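Local coordinates for protein SusD homolog (PDB 3EHM) that probably binds mucin O-glycans at the cell surface of a human gut symbiont, as a SusD-like lipoprotein, at residues 343-355 with 367-379. Numbering follows the deposited sequence.
Sequences RASETYFLKAEAA and FYEQGINISFQEQ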
ATOM      1  N   ARG A 343       9.773   1.460  -4.030  1.00 14.77           N
ATOM      2  CA  ARG A 343      10.420   1.999  -5.220  1.00 14.44           C
ATOM      3  C   ARG A 343      11.127   3.316  -4.954  1.00 13.34           C
ATOM      4  O   ARG A 343      10.791   4.038  -4.016  1.00 11.65           O
ATOM      5  CB  ARG A 343       9.394   2.187  -6.339  1.00 14.34           C
ATOM      6  CG  ARG A 343       8.473   0.989  -6.513  1.00 15.65           C
ATOM      7  CD  ARG A 343       7.739   1.034  -7.840  1.00 17.86           C
ATOM      8  NE  ARG A 343       8.631   0.757  -8.964  1.00 16.65           N
ATOM      9  CZ  ARG A 343       8.227   0.646 -10.224  1.00 17.96           C
ATOM     10  NH1 ARG A 343       6.941   0.790 -10.522  1.00 16.60           N
ATOM     11  NH2 ARG A 343       9.103   0.384 -11.184  1.00 15.38           N
ATOM     12  N   ALA A 344      12.101   3.631  -5.802  1.00 14.56           N
ATOM     13  CA  ALA A 344      12.876   4.856  -5.656  1.00 15.17           C
ATOM     14  C   ALA A 344      12.017   6.118  -5.624  1.00 13.88           C
ATOM     15  O   ALA A 344      12.296   7.047  -4.863  1.00 12.72           O
ATOM     16  CB  ALA A 344      13.908   4.950  -6.780  1.00 15.60           C
ATOM     17  N   SER A 345      10.968   6.162  -6.439  1.00 13.71           N
ATOM     18  CA  SER A 345      10.124   7.350  -6.464  1.00 14.75           C
ATOM     19  C   SER A 345       9.548   7.670  -5.088  1.00 15.27           C
ATOM     20  O   SER A 345       9.449   8.837  -4.709  1.00 14.10           O
ATOM     21  CB  SER A 345       8.994   7.196  -7.492  1.00 15.30           C
ATOM     22  OG  SER A 345       8.179   6.069  -7.220  1.00 17.81           O
ATOM     23  N   GLU A 346       9.181   6.643  -4.329  1.00 15.77           N
ATOM     24  CA  GLU A 346       8.611   6.875  -3.006  1.00 15.08           C
ATOM     25  C   GLU A 346       9.604   7.604  -2.104  1.00 15.45           C
ATOM     26  O   GLU A 346       9.235   8.514  -1.355  1.00 12.80           O
ATOM     27  CB  GLU A 346       8.203   5.558  -2.341  1.00 14.80           C
ATOM     28  CG  GLU A 346       7.351   5.777  -1.099  1.00 17.01           C
ATOM     29  CD  GLU A 346       7.055   4.506  -0.329  1.00 18.67           C
ATOM     30  OE1 GLU A 346       7.038   3.413  -0.939  1.00 15.26           O
ATOM     31  OE2 GLU A 346       6.819   4.611   0.891  1.00 16.52           O
ATOM     32  N   THR A 347      10.867   7.202  -2.176  1.00 14.55           N
ATOM     33  CA  THR A 347      11.905   7.829  -1.367  1.00 15.24           C
ATOM     34  C   THR A 347      11.916   9.345  -1.557  1.00 14.66           C
ATOM     35  O   THR A 347      12.002  10.104  -0.588  1.00 14.28           O
ATOM     36  CB  THR A 347      13.293   7.265  -1.724  1.00 14.67           C
ATOM     37  OG1 THR A 347      13.333   5.868  -1.401  1.00 16.60           O
ATOM     38  CG2 THR A 347      14.381   7.984  -0.949  1.00 17.58           C
ATOM     39  N   TYR A 348      11.822   9.794  -2.805  1.00 14.82           N
ATOM     40  CA  TYR A 348      11.833  11.225  -3.060  1.00 14.30           C
ATOM     41  C   TYR A 348      10.618  11.948  -2.490  1.00 13.45           C
ATOM     42  O   TYR A 348      10.747  13.056  -1.975  1.00 14.03           O
ATOM     43  CB  TYR A 348      11.966  11.505  -4.560  1.00 15.94           C
ATOM     44  CG  TYR A 348      13.324  11.119  -5.094  1.00 20.09           C
ATOM     45  CD1 TYR A 348      13.556   9.843  -5.599  1.00 19.61           C
ATOM     46  CD2 TYR A 348      14.397  12.008  -5.029  1.00 20.68           C
ATOM     47  CE1 TYR A 348      14.820   9.456  -6.025  1.00 23.34           C
ATOM     48  CE2 TYR A 348      15.670  11.629  -5.451  1.00 25.34           C
ATOM     49  CZ  TYR A 348      15.871  10.352  -5.946  1.00 24.77           C
ATOM     50  OH  TYR A 348      17.124   9.962  -6.351  1.00 29.86           O
ATOM     51  N   PHE A 349       9.443  11.330  -2.563  1.00 12.79           N
ATOM     52  CA  PHE A 349       8.246  11.977  -2.030  1.00 12.68           C
ATOM     53  C   PHE A 349       8.290  12.022  -0.511  1.00 11.99           C
ATOM     54  O   PHE A 349       7.767  12.949   0.110  1.00  9.81           O
ATOM     55  CB  PHE A 349       6.988  11.262  -2.521  1.00 13.46           C
ATOM     56  CG  PHE A 349       6.719  11.468  -3.984  1.00 14.03           C
ATOM     57  CD1 PHE A 349       6.487  12.743  -4.484  1.00 14.32           C
ATOM     58  CD2 PHE A 349       6.724  10.393  -4.866  1.00 14.40           C
ATOM     59  CE1 PHE A 349       6.266  12.947  -5.843  1.00 14.72           C
ATOM     60  CE2 PHE A 349       6.504  10.587  -6.226  1.00 15.04           C
ATOM     61  CZ  PHE A 349       6.276  11.868  -6.716  1.00 15.14           C
ATOM     62  N   LEU A 350       8.918  11.011   0.081  1.00 11.71           N
ATOM     63  CA  LEU A 350       9.075  10.953   1.528  1.00 12.88           C
ATOM     64  C   LEU A 350      10.031  12.070   1.948  1.00 14.00           C
ATOM     65  O   LEU A 350       9.791  12.761   2.934  1.00 15.40           O
ATOM     66  CB  LEU A 350       9.644   9.594   1.943  1.00 13.64           C
ATOM     67  CG  LEU A 350       8.662   8.419   1.869  1.00 14.36           C
ATOM     68  CD1 LEU A 350       9.407   7.103   2.065  1.00 11.35           C
ATOM     69  CD2 LEU A 350       7.577   8.599   2.922  1.00 14.42           C
ATOM     70  N   LYS A 351      11.115  12.245   1.194  1.00 14.17           N
ATOM     71  CA  LYS A 351      12.081  13.297   1.496  1.00 15.14           C
ATOM     72  C   LYS A 351      11.427  14.668   1.309  1.00 14.84           C
ATOM     73  O   LYS A 351      11.702  15.607   2.058  1.00 15.60           O
ATOM     74  CB  LYS A 351      13.316  13.166   0.593  1.00 15.04           C
ATOM     75  CG  LYS A 351      14.147  11.926   0.890  1.00 17.50           C
ATOM     76  CD  LYS A 351      15.407  11.846   0.040  1.00 21.01           C
ATOM     77  CE  LYS A 351      16.396  12.938   0.401  1.00 24.28           C
ATOM     78  NZ  LYS A 351      17.670  12.797  -0.360  1.00 24.80           N
ATOM     79  N   ALA A 352      10.554  14.772   0.311  1.00 14.60           N
ATOM     80  CA  ALA A 352       9.851  16.021   0.037  1.00 13.95           C
ATOM     81  C   ALA A 352       9.046  16.452   1.261  1.00 13.90           C
ATOM     82  O   ALA A 352       9.120  17.607   1.701  1.00 13.69           O
ATOM     83  CB  ALA A 352       8.924  15.840  -1.163  1.00 13.00           C
ATOM     84  N   GLU A 353       8.271  15.526   1.814  1.00 13.50           N
ATOM     85  CA  GLU A 353       7.469  15.836   2.989  1.00 14.25           C
ATOM     86  C   GLU A 353       8.380  16.130   4.175  1.00 14.63           C
ATOM     87  O   GLU A 353       8.134  17.058   4.943  1.00 13.98           O
ATOM     88  CB  GLU A 353       6.542  14.672   3.352  1.00 15.55           C
ATOM     89  CG  GLU A 353       5.520  15.048   4.417  1.00 16.55           C
ATOM     90  CD  GLU A 353       4.624  13.898   4.832  1.00 18.86           C
ATOM     91  OE1 GLU A 353       4.420  12.971   4.020  1.00 16.23           O
ATOM     92  OE2 GLU A 353       4.110  13.932   5.972  1.00 19.68           O
ATOM     93  N   ALA A 354       9.436  15.337   4.322  1.00 14.51           N
ATOM     94  CA  ALA A 354      10.365  15.533   5.432  1.00 13.63           C
ATOM     95  C   ALA A 354      10.952  16.940   5.399  1.00 14.38           C
ATOM     96  O   ALA A 354      11.008  17.626   6.422  1.00 14.80           O
ATOM     97  CB  ALA A 354      11.478  14.499   5.371  1.00 12.21           C
ATOM     98  N   ALA A 355      11.380  17.370   4.219  1.00 14.47           N
ATOM     99  CA  ALA A 355      11.962  18.693   4.060  1.00 16.47           C
ATOM    100  C   ALA A 355      10.915  19.780   4.286  1.00 16.58           C
ATOM    101  O   ALA A 355      11.213  20.835   4.844  1.00 17.71           O
ATOM    102  CB  ALA A 355      12.573  18.830   2.664  1.00 14.88           C
ATOM    103  N   PHE A 367      12.817  17.718  -4.373  1.00 15.99           N
ATOM    104  CA  PHE A 367      12.539  16.311  -4.104  1.00 15.56           C
ATOM    105  C   PHE A 367      11.238  15.904  -4.787  1.00 15.67           C
ATOM    106  O   PHE A 367      11.133  14.811  -5.342  1.00 14.51           O
ATOM    107  CB  PHE A 367      12.426  16.052  -2.597  1.00 15.79           C
ATOM    108  CG  PHE A 367      13.708  16.267  -1.839  1.00 16.59           C
ATOM    109  CD1 PHE A 367      14.902  15.716  -2.294  1.00 18.84           C
ATOM    110  CD2 PHE A 367      13.722  17.016  -0.669  1.00 19.40           C
ATOM    111  CE1 PHE A 367      16.092  15.905  -1.590  1.00 20.02           C
ATOM    112  CE2 PHE A 367      14.907  17.211   0.043  1.00 19.55           C
ATOM    113  CZ  PHE A 367      16.094  16.654  -0.421  1.00 20.58           C
ATOM    114  N   TYR A 368      10.252  16.795  -4.736  1.00 15.14           N
ATOM    115  CA  TYR A 368       8.945  16.558  -5.346  1.00 15.57           C
ATOM    116  C   TYR A 368       9.070  16.304  -6.841  1.00 15.24           C
ATOM    117  O   TYR A 368       8.574  15.303  -7.359  1.00 14.14           O
ATOM    118  CB  TYR A 368       8.045  17.771  -5.117  1.00 15.79           C
ATOM    119  CG  TYR A 368       6.725  17.748  -5.861  1.00 14.72           C
ATOM    120  CD1 TYR A 368       5.679  16.915  -5.456  1.00 15.24           C
ATOM    121  CD2 TYR A 368       6.501  18.611  -6.932  1.00 16.49           C
ATOM    122  CE1 TYR A 368       4.438  16.956  -6.096  1.00 13.73           C
ATOM    123  CE2 TYR A 368       5.271  18.659  -7.577  1.00 14.79           C
ATOM    124  CZ  TYR A 368       4.246  17.835  -7.154  1.00 12.58           C
ATOM    125  OH  TYR A 368       3.027  17.918  -7.777  1.00 12.66           O
ATOM    126  N   GLU A 369       9.733  17.216  -7.539  1.00 15.38           N
ATOM    127  CA  GLU A 369       9.883  17.063  -8.975  1.00 15.03           C
ATOM    128  C   GLU A 369      10.768  15.877  -9.360  1.00 15.62           C
ATOM    129  O   GLU A 369      10.550  15.259 -10.397  1.00 15.05           O
ATOM    130  CB  GLU A 369      10.391  18.374  -9.588  1.00 17.28           C
ATOM    131  CG  GLU A 369       9.302  19.451  -9.613  1.00 17.28           C
ATOM    132  CD  GLU A 369       9.701  20.708 -10.370  1.00 19.55           C
ATOM    133  OE1 GLU A 369       8.797  21.472 -10.776  1.00 19.23           O
ATOM    134  OE2 GLU A 369      10.909  20.939 -10.551  1.00 19.42           O
ATOM    135  N   GLN A 370      11.747  15.533  -8.526  1.00 15.81           N
ATOM    136  CA  GLN A 370      12.595  14.390  -8.852  1.00 17.47           C
ATOM    137  C   GLN A 370      11.819  13.089  -8.647  1.00 16.33           C
ATOM    138  O   GLN A 370      12.046  12.099  -9.347  1.00 15.71           O
ATOM    139  CB  GLN A 370      13.869  14.379  -8.005  1.00 20.79           C
ATOM    140  CG  GLN A 370      14.803  13.216  -8.347  1.00 26.77           C
ATOM    141  CD  GLN A 370      15.172  13.155  -9.831  1.00 28.85           C
ATOM    142  OE1 GLN A 370      15.687  12.145 -10.312  1.00 32.93           O
ATOM    143  NE2 GLN A 370      14.916  14.240 -10.558  1.00 32.15           N
ATOM    144  N   GLY A 371      10.903  13.098  -7.686  1.00 14.82           N
ATOM    145  CA  GLY A 371      10.091  11.922  -7.432  1.00 13.99           C
ATOM    146  C   GLY A 371       9.212  11.634  -8.635  1.00 12.52           C
ATOM    147  O   GLY A 371       9.053  10.483  -9.037  1.00 10.75           O
ATOM    148  N   ILE A 372       8.640  12.683  -9.219  1.00 12.49           N
ATOM    149  CA  ILE A 372       7.786  12.517 -10.391  1.00 13.36           C
ATOM    150  C   ILE A 372       8.626  12.050 -11.581  1.00 13.32           C
ATOM    151  O   ILE A 372       8.222  11.163 -12.334  1.00 14.21           O
ATOM    152  CB  ILE A 372       7.069  13.836 -10.758  1.00 14.46           C
ATOM    153  CG1 ILE A 372       6.171  14.276  -9.601  1.00 15.89           C
ATOM    154  CG2 ILE A 372       6.242  13.645 -12.029  1.00 12.76           C
ATOM    155  CD1 ILE A 372       5.501  15.627  -9.809  1.00 18.05           C
ATOM    156  N   ASN A 373       9.799  12.651 -11.742  1.00 13.66           N
ATOM    157  CA  ASN A 373      10.701  12.291 -12.831  1.00 14.39           C
ATOM    158  C   ASN A 373      11.069  10.805 -12.735  1.00 14.87           C
ATOM    159  O   ASN A 373      11.028  10.073 -13.725  1.00 12.74           O
ATOM    160  CB  ASN A 373      11.969  13.145 -12.746  1.00 18.74           C
ATOM    161  CG  ASN A 373      12.924  12.896 -13.895  1.00 21.13           C
ATOM    162  OD1 ASN A 373      14.140  12.943 -13.719  1.00 26.23           O
ATOM    163  ND2 ASN A 373      12.382  12.643 -15.078  1.00 20.14           N
ATOM    164  N   ILE A 374      11.429  10.364 -11.533  1.00 14.45           N
ATOM    165  CA  ILE A 374      11.795   8.966 -11.317  1.00 15.80           C
ATOM    166  C   ILE A 374      10.608   8.046 -11.608  1.00 14.51           C
ATOM    167  O   ILE A 374      10.773   6.959 -12.173  1.00 14.49           O
ATOM    168  CB  ILE A 374      12.283   8.740  -9.863  1.00 18.53           C
ATOM    169  CG1 ILE A 374      13.683   9.335  -9.692  1.00 22.23           C
ATOM    170  CG2 ILE A 374      12.298   7.253  -9.527  1.00 20.91           C
ATOM    171  CD1 ILE A 374      14.751   8.650 -10.544  1.00 24.45           C
ATOM    172  N   SER A 375       9.409   8.485 -11.240  1.00 12.80           N
ATOM    173  CA  SER A 375       8.226   7.672 -11.481  1.00 11.66           C
ATOM    174  C   SER A 375       8.006   7.491 -12.977  1.00 12.92           C
ATOM    175  O   SER A 375       7.676   6.397 -13.428  1.00 12.78           O
ATOM    176  CB  SER A 375       6.983   8.304 -10.848  1.00 11.60           C
ATOM    177  OG  SER A 375       5.825   7.548 -11.175  1.00 11.06           O
ATOM    178  N   PHE A 376       8.178   8.565 -13.742  1.00 13.39           N
ATOM    179  CA  PHE A 376       8.005   8.490 -15.191  1.00 15.31           C
ATOM    180  C   PHE A 376       9.007   7.492 -15.759  1.00 14.92           C
ATOM    181  O   PHE A 376       8.693   6.723 -16.665  1.00 16.04           O
ATOM    182  CB  PHE A 376       8.225   9.867 -15.828  1.00 17.13           C
ATOM    183  CG  PHE A 376       6.979  10.705 -15.913  1.00 16.71           C
ATOM    184  CD1 PHE A 376       6.120  10.817 -14.828  1.00 14.49           C
ATOM    185  CD2 PHE A 376       6.668  11.388 -17.083  1.00 16.69           C
ATOM    186  CE1 PHE A 376       4.967  11.594 -14.906  1.00 16.38           C
ATOM    187  CE2 PHE A 376       5.519  12.165 -17.170  1.00 16.27           C
ATOM    188  CZ  PHE A 376       4.666  12.269 -16.079  1.00 14.44           C
ATOM    189  N   GLN A 377      10.218   7.509 -15.222  1.00 15.38           N
ATOM    190  CA  GLN A 377      11.246   6.589 -15.678  1.00 16.77           C
ATOM    191  C   GLN A 377      10.867   5.164 -15.296  1.00 16.67           C
ATOM    192  O   GLN A 377      11.031   4.239 -16.089  1.00 16.63           O
ATOM    193  CB  GLN A 377      12.596   6.959 -15.070  1.00 19.03           C
ATOM    194  CG  GLN A 377      13.183   8.253 -15.619  1.00 23.07           C
ATOM    195  CD  GLN A 377      14.519   8.595 -14.987  1.00 25.43           C
ATOM    196  OE1 GLN A 377      15.418   7.760 -14.928  1.00 30.16           O
ATOM    197  NE2 GLN A 377      14.656   9.827 -14.519  1.00 27.77           N
ATOM    198  N   GLU A 378      10.347   4.988 -14.086  1.00 17.24           N
ATOM    199  CA  GLU A 378       9.939   3.664 -13.628  1.00 16.07           C
ATOM    200  C   GLU A 378       8.873   3.093 -14.564  1.00 16.82           C
ATOM    201  O   GLU A 378       8.880   1.901 -14.873  1.00 16.50           O
ATOM    202  CB  GLU A 378       9.382   3.738 -12.196  1.00 14.83           C
ATOM    203  CG  GLU A 378      10.383   4.246 -11.174  1.00 14.58           C
ATOM    204  CD  GLU A 378       9.814   4.387  -9.768  1.00 13.83           C
ATOM    205  OE1 GLU A 378       8.611   4.689  -9.611  1.00 14.65           O
ATOM    206  OE2 GLU A 378      10.585   4.221  -8.809  1.00 11.13           O
ATOM    207  N   GLN A 379       7.969   3.952 -15.025  1.00 15.63           N
ATOM    208  CA  GLN A 379       6.879   3.530 -15.897  1.00 15.32           C
ATOM    209  C   GLN A 379       7.202   3.594 -17.389  1.00 16.61           C
ATOM    210  O   GLN A 379       6.355   3.289 -18.227  1.00 15.90           O
ATOM    211  CB  GLN A 379       5.632   4.369 -15.598  1.00 16.47           C
ATOM    212  CG  GLN A 379       5.269   4.403 -14.116  1.00 14.90           C
ATOM    213  CD  GLN A 379       5.046   3.017 -13.537  1.00 18.12           C
ATOM    214  OE1 GLN A 379       5.150   2.811 -12.325  1.00 19.53           O
ATOM    215  NE2 GLN A 379       4.726   2.062 -14.399  1.00 13.19           N
TER
HETATM  216  O   HOH W   1       7.101   0.010 -13.401  1.00 28.38           O
HETATM  217  O   HOH W   2      12.215   2.361  -8.407  1.00 15.47           O
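E378 reaches across from the C-terminal end of helix 367-378 to the first turn of helix 344-355 and grips S345 twice. S345 OG gives a 2.8 Å bond to E378 OE1 from the syn side, somewhat out of the carboxylate plane, while S345 N gives a fairly straight bond (159°) to E378 OE2 from above that plane. OG can do this because chi1 of 59° sets it between its own backbone N and carbonyl carbon. The positive end of the helix dipole, with S345 N, would probably favour the carboxylate. R343 and E378 slide past each other in opposite directions, E378 CB over the guanidinium face and the carboxylate nearly parallel to it in a long salt bridge of charges alone; R343 NE pairs with E245. Water joins R343 NH1 to E378 O.

Further along, Y348 enters a hole formed by F367, Q370, G371 and I374. Q370 CG lies over one ring face, 3.8 Å from the centroid; I374 CG1 touches Y348 CE1, and the Y348 hydroxyl hydrogen-bonds to E240 O. G371, lacking a side chain, brings its CA to 3.5 Å from Y348 CB and over a face of F349, whose edge meets I372 CG1. At the far end F367 is the reciprocal knob, with K351 CB over its ring and A355 CB at its edge.

Q440 of helix 429-445 touches both F349 and Y368. The segment axes approach to 7.7 Å, directions 167° apart, making an antiparallel helical hairpin with knobs-into-holes packing, consistent with the tetratricopeptide-repeat architecture of SusD-like proteins.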